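PDB 6I50: Sfrice_029225, which is the Eiger cytokine of an arthropod, a tumour necrosis factor family trimer that probably signals by binding a TNF-type receptor. Local coordinates for the interface of chains A and B. Sequence-based numbering; all coordinates share one arbitrary frame. Chains: chain A/B, Sfrice_029225.

Contact 1: the interface of chains A and B. Residues chain A 84, 86, 106-109, 121; chain B 77, 107, 109, 117-120.
The end of one strand of chain A is read, largely through its backbone, by the start of a strand of chain B. B:Ser120 takes both polar groups of A:Ala106. Its OG, held in the crowded position between backbone N and carbonyl carbon (chi1 56°), accepts from A:Ala106 N at 3.0 Å in a nearly straight bond and also donates in plane to a lone pair of A:Ala106 O. B:Ser120 N reaches that same oxygen at 2.9 Å from above the carbonyl plane, so both the backbone N-H and the hydroxyl of B:Ser120 grip it, with water 1 bound to it as well. Two residues further along chain A, A:Ser108 is met by the amide of the preceding B:Asn119, its CG anti to the carbonyl carbon: OD1 accepts from A:Ser108 N at 2.9 Å, the donor lying 44° out of the carbonyl plane, while ND2 donates to a lone pair of A:Ser108 O at 3.2 Å. An alanine in place of B:Asn119 would take away both amide bonds and would probably loosen the hold on the end of the chain A strand. Packing is close on the opposite side, where A:Ala106 CB sits 3.6 Å from B:Tyr77 CZ and A:Ser108 CB lies 3.6 Å from B:Pro118 CD. There A:Thr84 CG2 meets the B:Pro118 ring tip to tip, and A:Thr84 OG1 and A:Ser108 OG share a hydrogen bond of 2.7 Å, likely to steady the serine's rotation. The looser side is watery: water 2 joins A:Ser108 O to B:Ser109 OG, and the poorly ordered A:Gln107 and B:Gln107 cross with their OE1 oxygens facing, an acceptor pair that as modelled carries no contact. The site lies where strand 100-108 of chain A runs out beside the beginning of strand 117-129 of chain B, within the TNF-type trimer interface.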
ATOM      1  N   THR A  84      -9.823  -8.762 -16.487  1.00 16.48           N
ATOM      2  CA  THR A  84      -9.053  -7.616 -16.028  1.00 13.76           C
ATOM      3  C   THR A  84      -9.948  -6.665 -15.251  1.00 16.21           C
ATOM      4  O   THR A  84     -11.047  -6.325 -15.705  1.00 15.99           O
ATOM      5  CB  THR A  84      -8.415  -6.875 -17.205  1.00 17.88           C
ATOM      6  OG1 THR A  84      -7.538  -7.762 -17.912  1.00 22.09           O
ATOM      7  CG2 THR A  84      -7.637  -5.664 -16.721  1.00 20.66           C
ATOM      8  N   SER A  86      -9.463  -2.872 -13.145  1.00 17.67           N
ATOM      9  CA  SER A  86      -8.509  -1.783 -13.010  1.00 14.23           C
ATOM     10  C   SER A  86      -9.267  -0.513 -12.663  1.00 16.46           C
ATOM     11  O   SER A  86     -10.386  -0.300 -13.143  1.00 16.12           O
ATOM     12  CB  SER A  86      -7.695  -1.606 -14.300  1.00 13.66           C
ATOM     13  OG  SER A  86      -6.794  -0.513 -14.209  1.00 15.78           O
ATOM     14  N   ALA A 106      -4.151  -2.296 -11.408  1.00 10.77           N
ATOM     15  CA  ALA A 106      -4.706  -3.282 -12.329  1.00 13.07           C
ATOM     16  C   ALA A 106      -4.412  -4.687 -11.826  1.00 11.25           C
ATOM     17  O   ALA A 106      -3.367  -4.944 -11.226  1.00 10.96           O
ATOM     18  CB  ALA A 106      -4.154  -3.102 -13.750  1.00 11.98           C
ATOM     19  N   GLN A 107      -5.354  -5.592 -12.067  1.00 12.53           N
ATOM     20  CA  GLN A 107      -5.165  -7.013 -11.808  1.00 13.71           C
ATOM     21  C   GLN A 107      -5.798  -7.786 -12.951  1.00 16.18           C
ATOM     22  O   GLN A 107      -6.864  -7.406 -13.441  1.00 18.35           O
ATOM     23  CB  GLN A 107      -5.787  -7.427 -10.469  1.00 17.81           C
ATOM     24  CG  GLN A 107      -5.227  -8.706  -9.850  1.00 38.11           C
ATOM     25  CD  GLN A 107      -5.821  -9.974 -10.441  1.00 56.24           C
ATOM     26  OE1 GLN A 107      -5.241 -11.058 -10.326  1.00 57.10           O
ATOM     27  NE2 GLN A 107      -6.988  -9.848 -11.068  1.00 58.09           N
ATOM     28  N   SER A 108      -5.154  -8.873 -13.377  1.00 17.75           N
ATOM     29  CA  SER A 108      -5.618  -9.573 -14.566  1.00 19.87           C
ATOM     30  C   SER A 108      -5.208 -11.036 -14.526  1.00 22.99           C
ATOM     31  O   SER A 108      -4.087 -11.370 -14.133  1.00 23.93           O
ATOM     32  CB  SER A 108      -5.074  -8.920 -15.845  1.00 21.52           C
ATOM     33  OG  SER A 108      -5.678  -9.478 -17.010  1.00 27.97           O
ATOM     34  N   SER A 109      -6.129 -11.899 -14.937  1.00 25.59           N
ATOM     35  CA  SER A 109      -5.829 -13.306 -15.139  1.00 25.99           C
ATOM     36  C   SER A 109      -6.817 -13.845 -16.158  1.00 24.68           C
ATOM     37  O   SER A 109      -7.942 -13.353 -16.264  1.00 26.11           O
ATOM     38  CB  SER A 109      -5.911 -14.103 -13.833  1.00 29.70           C
ATOM     39  OG  SER A 109      -7.248 -14.158 -13.370  1.00 31.11           O
ATOM     40  N   CYS A 121      -7.693  -4.331  -5.239  1.00 11.14           N
ATOM     41  CA  CYS A 121      -6.684  -3.609  -6.009  1.00 11.73           C
ATOM     42  C   CYS A 121      -6.324  -2.365  -5.210  1.00  9.34           C
ATOM     43  O   CYS A 121      -7.139  -1.441  -5.102  1.00  9.72           O
ATOM     44  CB  CYS A 121      -7.201  -3.243  -7.403  1.00 14.15           C
ATOM     45  SG  CYS A 121      -5.927  -3.152  -8.719  1.00 18.64           S
TER
ATOM     46  N   TYR B  77       4.084  -1.676 -12.601  1.00 10.97           N
ATOM     47  CA  TYR B  77       2.918  -2.046 -13.400  1.00 12.73           C
ATOM     48  C   TYR B  77       3.411  -2.917 -14.550  1.00 16.22           C
ATOM     49  O   TYR B  77       4.014  -2.421 -15.504  1.00 13.99           O
ATOM     50  CB  TYR B  77       2.209  -0.787 -13.888  1.00 13.06           C
ATOM     51  CG  TYR B  77       0.830  -0.977 -14.482  1.00  9.54           C
ATOM     52  CD1 TYR B  77       0.657  -1.609 -15.706  1.00 12.34           C
ATOM     53  CD2 TYR B  77      -0.293  -0.465 -13.845  1.00 14.90           C
ATOM     54  CE1 TYR B  77      -0.599  -1.757 -16.262  1.00 18.43           C
ATOM     55  CE2 TYR B  77      -1.555  -0.609 -14.397  1.00 14.07           C
ATOM     56  CZ  TYR B  77      -1.698  -1.250 -15.603  1.00 21.36           C
ATOM     57  OH  TYR B  77      -2.949  -1.393 -16.160  1.00 29.86           O
ATOM     58  N   GLN B 107       2.997 -11.528  -7.979  1.00 12.53           N
ATOM     59  CA  GLN B 107       1.669 -11.856  -8.481  1.00 13.71           C
ATOM     60  C   GLN B 107       1.810 -13.005  -9.464  1.00 16.18           C
ATOM     61  O   GLN B 107       2.766 -13.042 -10.241  1.00 18.35           O
ATOM     62  CB  GLN B 107       1.010 -10.648  -9.157  1.00 17.81           C
ATOM     63  CG  GLN B 107      -0.514 -10.694  -9.247  1.00 38.11           C
ATOM     64  CD  GLN B 107      -1.027 -11.535 -10.405  1.00 56.24           C
ATOM     65  OE1 GLN B 107      -2.183 -11.968 -10.410  1.00 57.10           O
ATOM     66  NE2 GLN B 107      -0.172 -11.762 -11.399  1.00 58.09           N
ATOM     67  N   SER B 109      -0.478 -16.193 -11.824  1.00 25.59           N
ATOM     68  CA  SER B 109      -1.639 -16.958 -12.245  1.00 25.99           C
ATOM     69  C   SER B 109      -1.219 -17.822 -13.420  1.00 24.68           C
ATOM     70  O   SER B 109      -0.315 -17.459 -14.176  1.00 26.11           O
ATOM     71  CB  SER B 109      -2.813 -16.053 -12.632  1.00 29.70           C
ATOM     72  OG  SER B 109      -2.508 -15.324 -13.807  1.00 31.11           O
ATOM     73  N   LYS B 117      -0.931  -9.399 -20.072  1.00 21.67           N
ATOM     74  CA  LYS B 117      -1.998  -8.899 -19.221  1.00 21.87           C
ATOM     75  C   LYS B 117      -1.436  -7.927 -18.204  1.00 16.57           C
ATOM     76  O   LYS B 117      -0.271  -8.047 -17.801  1.00 16.84           O
ATOM     77  CB  LYS B 117      -2.747 -10.033 -18.510  1.00 25.87           C
ATOM     78  CG  LYS B 117      -1.887 -10.932 -17.676  1.00 22.40           C
ATOM     79  CD  LYS B 117      -2.517 -12.307 -17.642  1.00 28.27           C
ATOM     80  CE  LYS B 117      -1.460 -13.385 -17.655  1.00 38.43           C
ATOM     81  NZ  LYS B 117      -0.613 -13.327 -16.432  1.00 44.10           N
ATOM     82  N   PRO B 118      -2.237  -6.952 -17.769  1.00 16.52           N
ATOM     83  CA  PRO B 118      -1.747  -5.927 -16.845  1.00 13.59           C
ATOM     84  C   PRO B 118      -1.890  -6.340 -15.390  1.00 13.12           C
ATOM     85  O   PRO B 118      -2.947  -6.838 -14.990  1.00 13.61           O
ATOM     86  CB  PRO B 118      -2.641  -4.725 -17.168  1.00 16.63           C
ATOM     87  CG  PRO B 118      -3.931  -5.345 -17.591  1.00 16.52           C
ATOM     88  CD  PRO B 118      -3.592  -6.651 -18.265  1.00 17.41           C
ATOM     89  N   ASN B 119      -0.841  -6.126 -14.596  1.00 13.34           N
ATOM     90  CA  ASN B 119      -0.871  -6.398 -13.161  1.00 12.08           C
ATOM     91  C   ASN B 119       0.059  -5.413 -12.474  1.00 13.96           C
ATOM     92  O   ASN B 119       1.257  -5.403 -12.763  1.00 13.44           O
ATOM     93  CB  ASN B 119      -0.425  -7.831 -12.851  1.00 13.13           C
ATOM     94  CG  ASN B 119      -1.529  -8.838 -13.028  1.00 16.66           C
ATOM     95  OD1 ASN B 119      -2.471  -8.887 -12.238  1.00 16.03           O
ATOM     96  ND2 ASN B 119      -1.415  -9.665 -14.061  1.00 19.15           N
ATOM     97  N   SER B 120      -0.475  -4.603 -11.564  1.00 12.58           N
ATOM     98  CA  SER B 120       0.353  -3.714 -10.761  1.00  9.60           C
ATOM     99  C   SER B 120       0.718  -4.424  -9.458  1.00 12.20           C
ATOM    100  O   SER B 120      -0.133  -5.057  -8.824  1.00 14.75           O
ATOM    101  CB  SER B 120      -0.366  -2.389 -10.488  1.00  9.68           C
ATOM    102  OG  SER B 120      -1.627  -2.573  -9.867  1.00 12.78           O
TER
HETATM  103  O   HOH W   1      -2.913  -5.135  -8.425  1.00 17.70           O
HETATM  104  O   HOH W   2      -2.080 -12.796 -13.295  1.00 43.10           O

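Contact 2: the interface of chains A and B. Residues chain A 69, 126-128, 160-161; chain B 3, 45, 158.
Different first torsions bring two aromatic side chains of chain B onto chain A: B:Trp45 has CG in the crowded position between its backbone N and carbonyl carbon (chi1 75°), whereas B:Phe3 has CG anti to the backbone N (chi1 -175°). On the receiving side A:Val69 places CG1 anti to its backbone N and CG2 anti to the carbonyl carbon, so that both methyls of the branch meet the indole. The valine crosses B:Trp45 at about a right angle, with CG1 over the centre of one face, 3.9 Å above its plane, and CG2 3.7 Å from B:Trp45 CD2 at the ring fusion. The indole is also anchored by its N-H: B:Trp45 NE1 donates to the backbone carbonyl A:Ala126 O at 3.1 Å. This bond is bent, at 149° at the hydrogen, and the donor stands well above the carbonyl plane, so the bond is not ideally aimed, and the A:Val69 methyls on the ring face may share in positioning the indole. Along the indole rim, A:Ala126 CB lies 3.9 Å from B:Trp45 CZ2, while A:Phe128 touches the tryptophan CB with its own CB and not with its ring.

B:Phe3 is met here by apolar contacts. The methyl A:Ala161 CB stands over one face of its ring, 3.5 Å from the centroid and displaced toward the rim, a CH-pi contact. At the ring's far end A:Leu160 CB approaches B:Phe3 CE1 at 3.8 Å, the two side chains crossing obliquely, and A:Leu160 CD1 extends this greasy surface to B:Val158 CG2 at 4.1 Å. The site gathers strands 68-80, 117-129 and 154-161 of chain A against the N-terminal segment, the short helix 44-47 and strand 154-161 of chain B, within the subunit interface of the trimer.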
ATOM      1  N   VAL A  69       1.466  18.211  -0.119  1.00 10.16           N
ATOM      2  CA  VAL A  69       1.787  16.843  -0.514  1.00 10.32           C
ATOM      3  C   VAL A  69       1.065  15.909   0.442  1.00 12.09           C
ATOM      4  O   VAL A  69       1.235  16.008   1.663  1.00 11.90           O
ATOM      5  CB  VAL A  69       3.302  16.588  -0.507  1.00  9.79           C
ATOM      6  CG1 VAL A  69       3.599  15.123  -0.803  1.00  9.77           C
ATOM      7  CG2 VAL A  69       3.979  17.477  -1.531  1.00 12.44           C
ATOM      8  N   ALA A 126       2.644   9.443  -2.555  1.00  9.80           N
ATOM      9  CA  ALA A 126       2.719  10.833  -2.108  1.00 11.84           C
ATOM     10  C   ALA A 126       2.448  11.743  -3.302  1.00 13.05           C
ATOM     11  O   ALA A 126       3.243  11.786  -4.245  1.00 14.41           O
ATOM     12  CB  ALA A 126       4.084  11.132  -1.495  1.00 14.60           C
ATOM     13  N   LEU A 127       1.329  12.465  -3.268  1.00 10.39           N
ATOM     14  CA  LEU A 127       0.831  13.220  -4.413  1.00  9.30           C
ATOM     15  C   LEU A 127       0.657  14.687  -4.045  1.00  9.57           C
ATOM     16  O   LEU A 127       0.232  15.011  -2.934  1.00 12.77           O
ATOM     17  CB  LEU A 127      -0.515  12.657  -4.888  1.00 10.71           C
ATOM     18  CG  LEU A 127      -0.519  11.212  -5.391  1.00 11.61           C
ATOM     19  CD1 LEU A 127      -1.957  10.725  -5.548  1.00 16.65           C
ATOM     20  CD2 LEU A 127       0.260  11.091  -6.699  1.00 15.01           C
ATOM     21  N   PHE A 128       0.991  15.579  -4.972  1.00 10.33           N
ATOM     22  CA  PHE A 128       0.709  16.987  -4.758  1.00 12.82           C
ATOM     23  C   PHE A 128      -0.748  17.256  -5.099  1.00 13.81           C
ATOM     24  O   PHE A 128      -1.201  16.944  -6.203  1.00 14.88           O
ATOM     25  CB  PHE A 128       1.617  17.875  -5.605  1.00 12.80           C
ATOM     26  CG  PHE A 128       1.240  19.321  -5.543  1.00 14.19           C
ATOM     27  CD1 PHE A 128       1.651  20.113  -4.478  1.00 13.70           C
ATOM     28  CD2 PHE A 128       0.425  19.881  -6.519  1.00 16.89           C
ATOM     29  CE1 PHE A 128       1.275  21.441  -4.401  1.00 14.96           C
ATOM     30  CE2 PHE A 128       0.054  21.208  -6.450  1.00 20.19           C
ATOM     31  CZ  PHE A 128       0.476  21.987  -5.392  1.00 18.33           C
ATOM     32  N   LEU A 160       0.942  15.505   4.361  1.00 10.39           N
ATOM     33  CA  LEU A 160       2.274  15.274   4.904  1.00 10.65           C
ATOM     34  C   LEU A 160       3.098  16.540   5.041  1.00 12.27           C
ATOM     35  O   LEU A 160       3.913  16.636   5.967  1.00 15.07           O
ATOM     36  CB  LEU A 160       3.050  14.296   4.018  1.00 10.32           C
ATOM     37  CG  LEU A 160       2.400  12.940   3.773  1.00 14.36           C
ATOM     38  CD1 LEU A 160       3.313  12.114   2.873  1.00 13.32           C
ATOM     39  CD2 LEU A 160       2.144  12.238   5.087  1.00 15.53           C
ATOM     40  N   ALA A 161       2.922  17.500   4.136  1.00 13.26           N
ATOM     41  CA  ALA A 161       3.738  18.706   4.153  1.00 14.30           C
ATOM     42  C   ALA A 161       3.070  19.804   3.343  1.00 13.92           C
ATOM     43  O   ALA A 161       2.321  19.535   2.398  1.00 13.71           O
ATOM     44  CB  ALA A 161       5.137  18.442   3.590  1.00 16.81           C
TER
ATOM     45  N   PHE B   3      10.854  18.287   5.334  1.00 21.86           N
ATOM     46  CA  PHE B   3      10.115  17.201   4.692  1.00 18.90           C
ATOM     47  C   PHE B   3      11.132  16.399   3.887  1.00 16.39           C
ATOM     48  O   PHE B   3      11.386  16.679   2.716  1.00 17.50           O
ATOM     49  CB  PHE B   3       8.998  17.762   3.818  1.00 18.86           C
ATOM     50  CG  PHE B   3       8.103  16.714   3.211  1.00 16.75           C
ATOM     51  CD1 PHE B   3       7.611  15.669   3.977  1.00 16.84           C
ATOM     52  CD2 PHE B   3       7.715  16.806   1.886  1.00 15.33           C
ATOM     53  CE1 PHE B   3       6.765  14.723   3.423  1.00 15.59           C
ATOM     54  CE2 PHE B   3       6.875  15.863   1.322  1.00 13.93           C
ATOM     55  CZ  PHE B   3       6.396  14.822   2.092  1.00 14.12           C
ATOM     56  N   TRP B  45       6.588  17.830  -7.552  1.00 10.73           N
ATOM     57  CA  TRP B  45       6.752  18.346  -6.197  1.00 11.90           C
ATOM     58  C   TRP B  45       8.121  17.993  -5.636  1.00 14.47           C
ATOM     59  O   TRP B  45       8.662  18.735  -4.808  1.00 11.46           O
ATOM     60  CB  TRP B  45       5.628  17.846  -5.279  1.00 13.79           C
ATOM     61  CG  TRP B  45       5.679  16.403  -4.821  1.00  9.52           C
ATOM     62  CD1 TRP B  45       4.912  15.370  -5.287  1.00 13.02           C
ATOM     63  CD2 TRP B  45       6.489  15.852  -3.767  1.00  9.09           C
ATOM     64  NE1 TRP B  45       5.211  14.208  -4.609  1.00 11.27           N
ATOM     65  CE2 TRP B  45       6.175  14.477  -3.671  1.00 11.54           C
ATOM     66  CE3 TRP B  45       7.451  16.386  -2.901  1.00 14.80           C
ATOM     67  CZ2 TRP B  45       6.795  13.630  -2.749  1.00 13.77           C
ATOM     68  CZ3 TRP B  45       8.070  15.544  -1.990  1.00 11.78           C
ATOM     69  CH2 TRP B  45       7.738  14.180  -1.920  1.00 16.69           C
ATOM     70  N   VAL B 158       9.347   8.562   2.495  1.00 13.20           N
ATOM     71  CA  VAL B 158       9.094   9.674   3.398  1.00 10.30           C
ATOM     72  C   VAL B 158       9.773   9.342   4.715  1.00 11.28           C
ATOM     73  O   VAL B 158       9.448   8.327   5.341  1.00 12.01           O
ATOM     74  CB  VAL B 158       7.587   9.911   3.617  1.00 12.07           C
ATOM     75  CG1 VAL B 158       7.371  11.087   4.566  1.00 15.31           C
ATOM     76  CG2 VAL B 158       6.854  10.130   2.293  1.00 14.65           C
TER

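The C-alpha centres of contact 1 and contact 2 are about 27 Å apart, so the same pair of subunits is fastened at two well-separated places. Strand 117-129 serves both, from chain B in contact 1 (its start) and from chain A in contact 2 (its late part), as does strand 68-80, again from chain B in the first and chain A in the second. The chemistry differs, being chiefly backbone-directed polar bonding in contact 1 and aromatic and aliphatic packing in contact 2. Repeated around the three copies of the assembly, this pairing would hold each neighbouring pair at two separated points, which is likely to limit rocking of one subunit against the next.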